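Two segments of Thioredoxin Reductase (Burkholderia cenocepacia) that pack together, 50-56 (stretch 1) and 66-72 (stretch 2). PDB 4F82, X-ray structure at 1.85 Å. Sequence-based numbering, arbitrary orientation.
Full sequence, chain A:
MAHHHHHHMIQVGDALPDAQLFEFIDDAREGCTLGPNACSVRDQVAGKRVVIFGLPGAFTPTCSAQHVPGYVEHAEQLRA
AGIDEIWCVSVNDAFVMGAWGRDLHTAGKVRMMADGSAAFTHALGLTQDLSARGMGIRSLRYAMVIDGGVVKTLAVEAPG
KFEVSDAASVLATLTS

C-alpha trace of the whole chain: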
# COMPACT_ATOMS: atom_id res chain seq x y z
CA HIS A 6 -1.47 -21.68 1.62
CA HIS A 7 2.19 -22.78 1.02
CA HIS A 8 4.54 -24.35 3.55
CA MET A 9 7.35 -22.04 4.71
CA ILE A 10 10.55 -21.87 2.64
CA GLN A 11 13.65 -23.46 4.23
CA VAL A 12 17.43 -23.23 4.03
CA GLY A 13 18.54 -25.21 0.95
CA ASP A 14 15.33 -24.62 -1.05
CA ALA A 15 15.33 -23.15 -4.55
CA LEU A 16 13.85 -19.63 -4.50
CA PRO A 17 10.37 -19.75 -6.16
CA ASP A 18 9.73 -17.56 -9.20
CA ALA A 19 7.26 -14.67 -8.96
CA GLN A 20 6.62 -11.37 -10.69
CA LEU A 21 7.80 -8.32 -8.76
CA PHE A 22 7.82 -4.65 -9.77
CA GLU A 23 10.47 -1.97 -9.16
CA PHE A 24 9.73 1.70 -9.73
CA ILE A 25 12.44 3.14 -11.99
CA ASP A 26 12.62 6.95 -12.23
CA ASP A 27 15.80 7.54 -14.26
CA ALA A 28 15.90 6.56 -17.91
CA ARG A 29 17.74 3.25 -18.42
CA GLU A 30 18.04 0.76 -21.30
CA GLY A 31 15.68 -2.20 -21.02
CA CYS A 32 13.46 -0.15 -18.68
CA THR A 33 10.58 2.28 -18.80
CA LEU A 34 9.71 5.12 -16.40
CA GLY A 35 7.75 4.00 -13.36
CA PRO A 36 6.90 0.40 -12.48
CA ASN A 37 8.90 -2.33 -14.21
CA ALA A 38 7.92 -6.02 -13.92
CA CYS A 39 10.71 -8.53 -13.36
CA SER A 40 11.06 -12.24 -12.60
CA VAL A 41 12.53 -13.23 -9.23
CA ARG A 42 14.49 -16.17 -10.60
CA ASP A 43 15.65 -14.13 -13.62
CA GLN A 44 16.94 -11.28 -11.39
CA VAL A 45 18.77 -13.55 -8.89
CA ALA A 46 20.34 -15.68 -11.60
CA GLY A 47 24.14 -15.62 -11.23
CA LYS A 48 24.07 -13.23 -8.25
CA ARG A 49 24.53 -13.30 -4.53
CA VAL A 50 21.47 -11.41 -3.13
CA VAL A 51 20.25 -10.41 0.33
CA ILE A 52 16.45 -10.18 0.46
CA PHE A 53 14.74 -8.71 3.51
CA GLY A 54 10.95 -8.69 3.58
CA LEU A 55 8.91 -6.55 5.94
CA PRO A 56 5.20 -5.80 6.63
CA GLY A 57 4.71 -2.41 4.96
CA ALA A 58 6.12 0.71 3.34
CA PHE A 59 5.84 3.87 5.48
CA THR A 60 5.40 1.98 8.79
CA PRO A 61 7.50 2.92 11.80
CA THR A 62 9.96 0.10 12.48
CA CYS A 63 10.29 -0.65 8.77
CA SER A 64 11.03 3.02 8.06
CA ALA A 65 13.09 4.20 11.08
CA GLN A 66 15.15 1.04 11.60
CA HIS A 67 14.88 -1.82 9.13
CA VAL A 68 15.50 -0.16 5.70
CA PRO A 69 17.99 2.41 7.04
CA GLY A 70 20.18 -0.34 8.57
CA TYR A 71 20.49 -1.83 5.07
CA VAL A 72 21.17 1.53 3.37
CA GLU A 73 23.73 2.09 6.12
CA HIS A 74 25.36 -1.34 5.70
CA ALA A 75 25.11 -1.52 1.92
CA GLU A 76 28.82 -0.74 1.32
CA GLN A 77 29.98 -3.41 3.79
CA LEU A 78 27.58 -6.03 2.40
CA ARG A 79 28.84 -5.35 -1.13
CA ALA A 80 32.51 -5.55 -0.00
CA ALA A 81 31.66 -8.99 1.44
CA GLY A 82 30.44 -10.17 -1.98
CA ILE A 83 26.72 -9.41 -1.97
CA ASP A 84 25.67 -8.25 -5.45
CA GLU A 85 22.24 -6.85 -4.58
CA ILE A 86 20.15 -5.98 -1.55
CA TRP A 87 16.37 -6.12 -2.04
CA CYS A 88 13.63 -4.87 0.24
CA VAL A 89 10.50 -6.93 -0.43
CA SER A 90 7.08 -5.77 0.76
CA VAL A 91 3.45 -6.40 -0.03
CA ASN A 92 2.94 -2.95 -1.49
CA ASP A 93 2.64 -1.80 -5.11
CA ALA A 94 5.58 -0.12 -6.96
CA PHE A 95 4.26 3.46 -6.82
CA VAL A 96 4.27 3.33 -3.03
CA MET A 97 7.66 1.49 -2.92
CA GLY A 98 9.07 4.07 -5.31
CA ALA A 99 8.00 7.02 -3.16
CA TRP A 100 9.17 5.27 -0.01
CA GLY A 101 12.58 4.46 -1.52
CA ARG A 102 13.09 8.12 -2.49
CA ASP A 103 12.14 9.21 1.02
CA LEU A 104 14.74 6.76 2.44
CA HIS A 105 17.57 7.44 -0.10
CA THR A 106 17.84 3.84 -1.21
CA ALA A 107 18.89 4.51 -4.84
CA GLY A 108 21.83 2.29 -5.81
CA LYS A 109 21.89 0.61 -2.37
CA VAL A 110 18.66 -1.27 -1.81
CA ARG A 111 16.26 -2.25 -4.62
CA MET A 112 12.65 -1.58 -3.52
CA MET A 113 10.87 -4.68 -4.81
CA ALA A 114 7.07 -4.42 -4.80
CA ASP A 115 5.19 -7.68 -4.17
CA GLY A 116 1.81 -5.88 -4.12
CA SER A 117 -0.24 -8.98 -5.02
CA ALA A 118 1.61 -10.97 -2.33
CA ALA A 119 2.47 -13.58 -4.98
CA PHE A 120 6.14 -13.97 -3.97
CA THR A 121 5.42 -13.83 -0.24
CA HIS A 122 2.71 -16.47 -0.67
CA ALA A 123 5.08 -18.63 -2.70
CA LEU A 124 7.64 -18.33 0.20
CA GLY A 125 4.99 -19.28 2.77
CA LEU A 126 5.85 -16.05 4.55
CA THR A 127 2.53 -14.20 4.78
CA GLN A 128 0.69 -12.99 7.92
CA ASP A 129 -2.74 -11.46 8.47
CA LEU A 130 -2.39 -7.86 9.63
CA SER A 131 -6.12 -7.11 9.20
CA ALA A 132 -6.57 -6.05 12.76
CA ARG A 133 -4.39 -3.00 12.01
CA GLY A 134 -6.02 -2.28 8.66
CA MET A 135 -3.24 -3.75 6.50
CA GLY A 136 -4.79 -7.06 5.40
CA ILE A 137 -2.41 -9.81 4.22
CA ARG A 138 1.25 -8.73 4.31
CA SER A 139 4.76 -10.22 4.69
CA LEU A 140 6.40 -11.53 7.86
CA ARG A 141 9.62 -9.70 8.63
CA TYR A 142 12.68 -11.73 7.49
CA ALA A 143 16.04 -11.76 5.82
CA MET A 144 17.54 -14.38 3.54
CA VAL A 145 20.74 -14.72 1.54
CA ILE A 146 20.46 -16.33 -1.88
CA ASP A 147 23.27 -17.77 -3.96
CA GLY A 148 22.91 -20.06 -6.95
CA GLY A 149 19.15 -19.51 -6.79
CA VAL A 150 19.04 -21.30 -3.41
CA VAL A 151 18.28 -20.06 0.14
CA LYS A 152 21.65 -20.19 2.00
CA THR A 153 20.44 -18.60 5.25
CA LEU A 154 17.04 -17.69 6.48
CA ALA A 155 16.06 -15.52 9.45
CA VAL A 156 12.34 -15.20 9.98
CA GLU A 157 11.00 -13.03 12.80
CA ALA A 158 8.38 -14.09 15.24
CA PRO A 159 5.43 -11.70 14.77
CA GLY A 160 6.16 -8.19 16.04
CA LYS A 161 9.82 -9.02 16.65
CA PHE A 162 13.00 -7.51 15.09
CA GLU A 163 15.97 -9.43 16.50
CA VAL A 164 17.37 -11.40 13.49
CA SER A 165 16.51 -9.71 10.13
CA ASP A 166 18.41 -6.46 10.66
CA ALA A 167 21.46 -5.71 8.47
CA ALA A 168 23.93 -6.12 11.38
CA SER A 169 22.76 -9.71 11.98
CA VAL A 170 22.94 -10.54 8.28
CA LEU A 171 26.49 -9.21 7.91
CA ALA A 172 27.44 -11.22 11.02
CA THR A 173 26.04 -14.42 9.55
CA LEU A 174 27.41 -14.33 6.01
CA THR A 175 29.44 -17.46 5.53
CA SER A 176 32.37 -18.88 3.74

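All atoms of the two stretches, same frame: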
# COMPACT_ATOMS: atom_id res chain seq x y z
N VAL A 50 22.51 -12.42 -3.43
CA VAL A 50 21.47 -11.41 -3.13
C VAL A 50 20.97 -11.53 -1.68
O VAL A 50 20.61 -12.61 -1.24
CB VAL A 50 20.26 -11.60 -4.06
CG1 VAL A 50 19.10 -10.60 -3.75
CG2 VAL A 50 20.68 -11.48 -5.51
N VAL A 51 20.95 -10.43 -0.95
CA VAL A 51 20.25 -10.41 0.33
C VAL A 51 18.84 -9.90 0.08
O VAL A 51 18.68 -8.82 -0.50
CB VAL A 51 20.92 -9.44 1.36
CG1 VAL A 51 20.01 -9.28 2.61
CG2 VAL A 51 22.33 -9.91 1.76
N ILE A 52 17.83 -10.65 0.52
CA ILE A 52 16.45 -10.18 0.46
C ILE A 52 15.91 -10.04 1.86
O ILE A 52 15.94 -11.02 2.63
CB ILE A 52 15.55 -11.17 -0.29
CG1 ILE A 52 16.08 -11.42 -1.71
CG2 ILE A 52 14.13 -10.64 -0.37
CD1 ILE A 52 15.33 -12.58 -2.45
N PHE A 53 15.45 -8.84 2.24
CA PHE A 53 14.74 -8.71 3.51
C PHE A 53 13.30 -8.27 3.20
O PHE A 53 13.08 -7.38 2.37
CB PHE A 53 15.48 -7.81 4.54
CG PHE A 53 15.54 -6.35 4.15
CD1 PHE A 53 14.64 -5.42 4.71
CD2 PHE A 53 16.47 -5.90 3.24
CE1 PHE A 53 14.70 -4.05 4.36
CE2 PHE A 53 16.53 -4.53 2.88
CZ PHE A 53 15.64 -3.60 3.43
N GLY A 54 12.34 -9.00 3.76
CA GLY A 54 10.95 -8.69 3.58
C GLY A 54 10.45 -8.06 4.87
O GLY A 54 10.95 -8.34 5.97
N LEU A 55 9.45 -7.22 4.75
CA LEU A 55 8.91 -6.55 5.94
C LEU A 55 7.42 -6.25 5.68
O LEU A 55 6.96 -6.35 4.53
CB LEU A 55 9.73 -5.27 6.24
CG LEU A 55 10.17 -4.32 5.12
CD1 LEU A 55 8.97 -3.56 4.46
CD2 LEU A 55 11.19 -3.32 5.65
N PRO A 56 6.66 -5.92 6.73
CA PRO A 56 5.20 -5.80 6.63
C PRO A 56 4.62 -4.63 5.81
O PRO A 56 3.52 -4.80 5.27
CB PRO A 56 4.76 -5.68 8.09
CG PRO A 56 5.81 -6.40 8.87
CD PRO A 56 7.09 -6.02 8.14
N GLN A 66 14.12 2.01 11.21
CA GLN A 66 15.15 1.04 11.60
C GLN A 66 15.55 0.05 10.51
O GLN A 66 16.73 -0.11 10.18
CB GLN A 66 14.63 0.23 12.78
CG GLN A 66 14.98 0.77 14.14
CD GLN A 66 15.04 -0.38 15.12
OE1 GLN A 66 14.01 -0.77 15.65
NE2 GLN A 66 16.24 -0.96 15.31
N HIS A 67 14.57 -0.68 9.99
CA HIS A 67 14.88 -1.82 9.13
C HIS A 67 15.54 -1.47 7.77
O HIS A 67 16.63 -1.98 7.48
CB HIS A 67 13.66 -2.75 8.96
CG HIS A 67 14.03 -4.15 8.59
ND1 HIS A 67 13.09 -5.14 8.39
CD2 HIS A 67 15.25 -4.72 8.39
CE1 HIS A 67 13.72 -6.28 8.10
NE2 HIS A 67 15.03 -6.05 8.09
N VAL A 68 14.91 -0.60 6.96
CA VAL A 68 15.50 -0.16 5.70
C VAL A 68 16.78 0.69 5.92
O VAL A 68 17.78 0.51 5.20
CB VAL A 68 14.45 0.57 4.77
CG1 VAL A 68 15.09 1.05 3.48
CG2 VAL A 68 13.34 -0.38 4.43
N PRO A 69 16.76 1.61 6.91
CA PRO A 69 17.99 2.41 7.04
C PRO A 69 19.22 1.58 7.45
O PRO A 69 20.31 1.89 6.96
CB PRO A 69 17.64 3.44 8.11
CG PRO A 69 16.14 3.62 7.93
CD PRO A 69 15.62 2.22 7.63
N GLY A 70 19.06 0.54 8.26
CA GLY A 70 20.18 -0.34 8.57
C GLY A 70 20.78 -0.93 7.27
O GLY A 70 22.00 -1.02 7.12
N TYR A 71 19.93 -1.32 6.33
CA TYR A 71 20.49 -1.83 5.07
C TYR A 71 21.15 -0.75 4.20
O TYR A 71 22.20 -0.99 3.63
CB TYR A 71 19.45 -2.66 4.32
CG TYR A 71 19.30 -4.03 4.94
CD1 TYR A 71 20.21 -5.05 4.63
CD2 TYR A 71 18.27 -4.31 5.86
CE1 TYR A 71 20.11 -6.32 5.20
CE2 TYR A 71 18.15 -5.59 6.45
CZ TYR A 71 19.08 -6.57 6.12
OH TYR A 71 18.99 -7.85 6.66
N VAL A 72 20.53 0.43 4.11
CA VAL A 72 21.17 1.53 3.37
C VAL A 72 22.52 1.82 4.03
O VAL A 72 23.55 1.99 3.35
CB VAL A 72 20.24 2.78 3.36
CG1 VAL A 72 20.97 4.10 2.90
CG2 VAL A 72 18.99 2.48 2.50

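What brings a strand and a helix together here, when no hydrogen bond joins them? Side-chain packing does the work. The strand that includes Val-51 and Phe-53 runs nearly antiparallel to the helix of 66-72, at 164° between their N-to-C directions, and the axes come no closer than 10.3 Å. A gap of that width has to be filled by side chains, and large flat ones fill it well. Together the two stretches bury 316 Å², with Phe-53, Tyr-71 and His-67 covering the most. The alternation of the strand sets the pattern: Val-51, Phe-53 and Leu-55 point toward the helix, whereas Ile-52 points away and Gly-54 has no side chain to offer.

Why does Phe-53 lie at the centre of the contact? Its CA-to-CB bond points toward the helix, and with chi1 at 67° (p) the ring is placed among Tyr-71, His-67 and Val-68. It covers 98 Å², more than any other residue of the pair. Tyr-71 lies over one face of the ring, and the two form an offset stack: centroids 4.0 Å apart, planes within 8° of each other, and Phe-53 CE2 3.5 Å from Tyr-71 CD2. Val-68 meets the same ring at its edge, where Phe-53 CE1 is 3.9 Å from Val-68 CG2. A phenyl ring suits this buried site because it offers broad apolar surface in several directions and has no polar group needing a partner.

How do two residues with polar atoms, Tyr-71 and His-67, fit into so apolar a contact? Both point toward the strand, and they are four residues apart, about one turn of helix, so each can reach the Phe-53 ring. Tyr-71 uses its ring for the stack and also touches Val-51, with Val-51 CG1 3.9 Å from Tyr-71 CE1; its OH is hydrogen-bonded elsewhere in the structure. The imidazole of His-67 approaches obliquely, its plane at 44° to the phenyl ring and the centroids 4.7 Å apart. Phe-53 CD1 lies over one face of the imidazole, 3.5 Å from His-67 NE2. Both His-67 nitrogens likewise find hydrogen bonds elsewhere, so burial leaves neither without a partner.

What do the aliphatic residues add around the rings? Leu-55 extends the contact beyond Phe-53, and its CD2 reaches two helix residues: Leu-55 CD2 is 3.8 Å from Val-68 CG2 and also 3.8 Å from His-67 ND1. Val-68 points sideways rather than straight at the strand, yet its CG2 methyl touches both Phe-53 and Leu-55. The compact, branched side chains of Val-68 and Val-51 supply methyl groups beside the rings. The helix itself is kinked at Pro-69, whose ring nitrogen has no hydrogen to give to the preceding turn. Pro-69 points away from the strand, leaving His-67, Val-68 and Tyr-71 to make the contact.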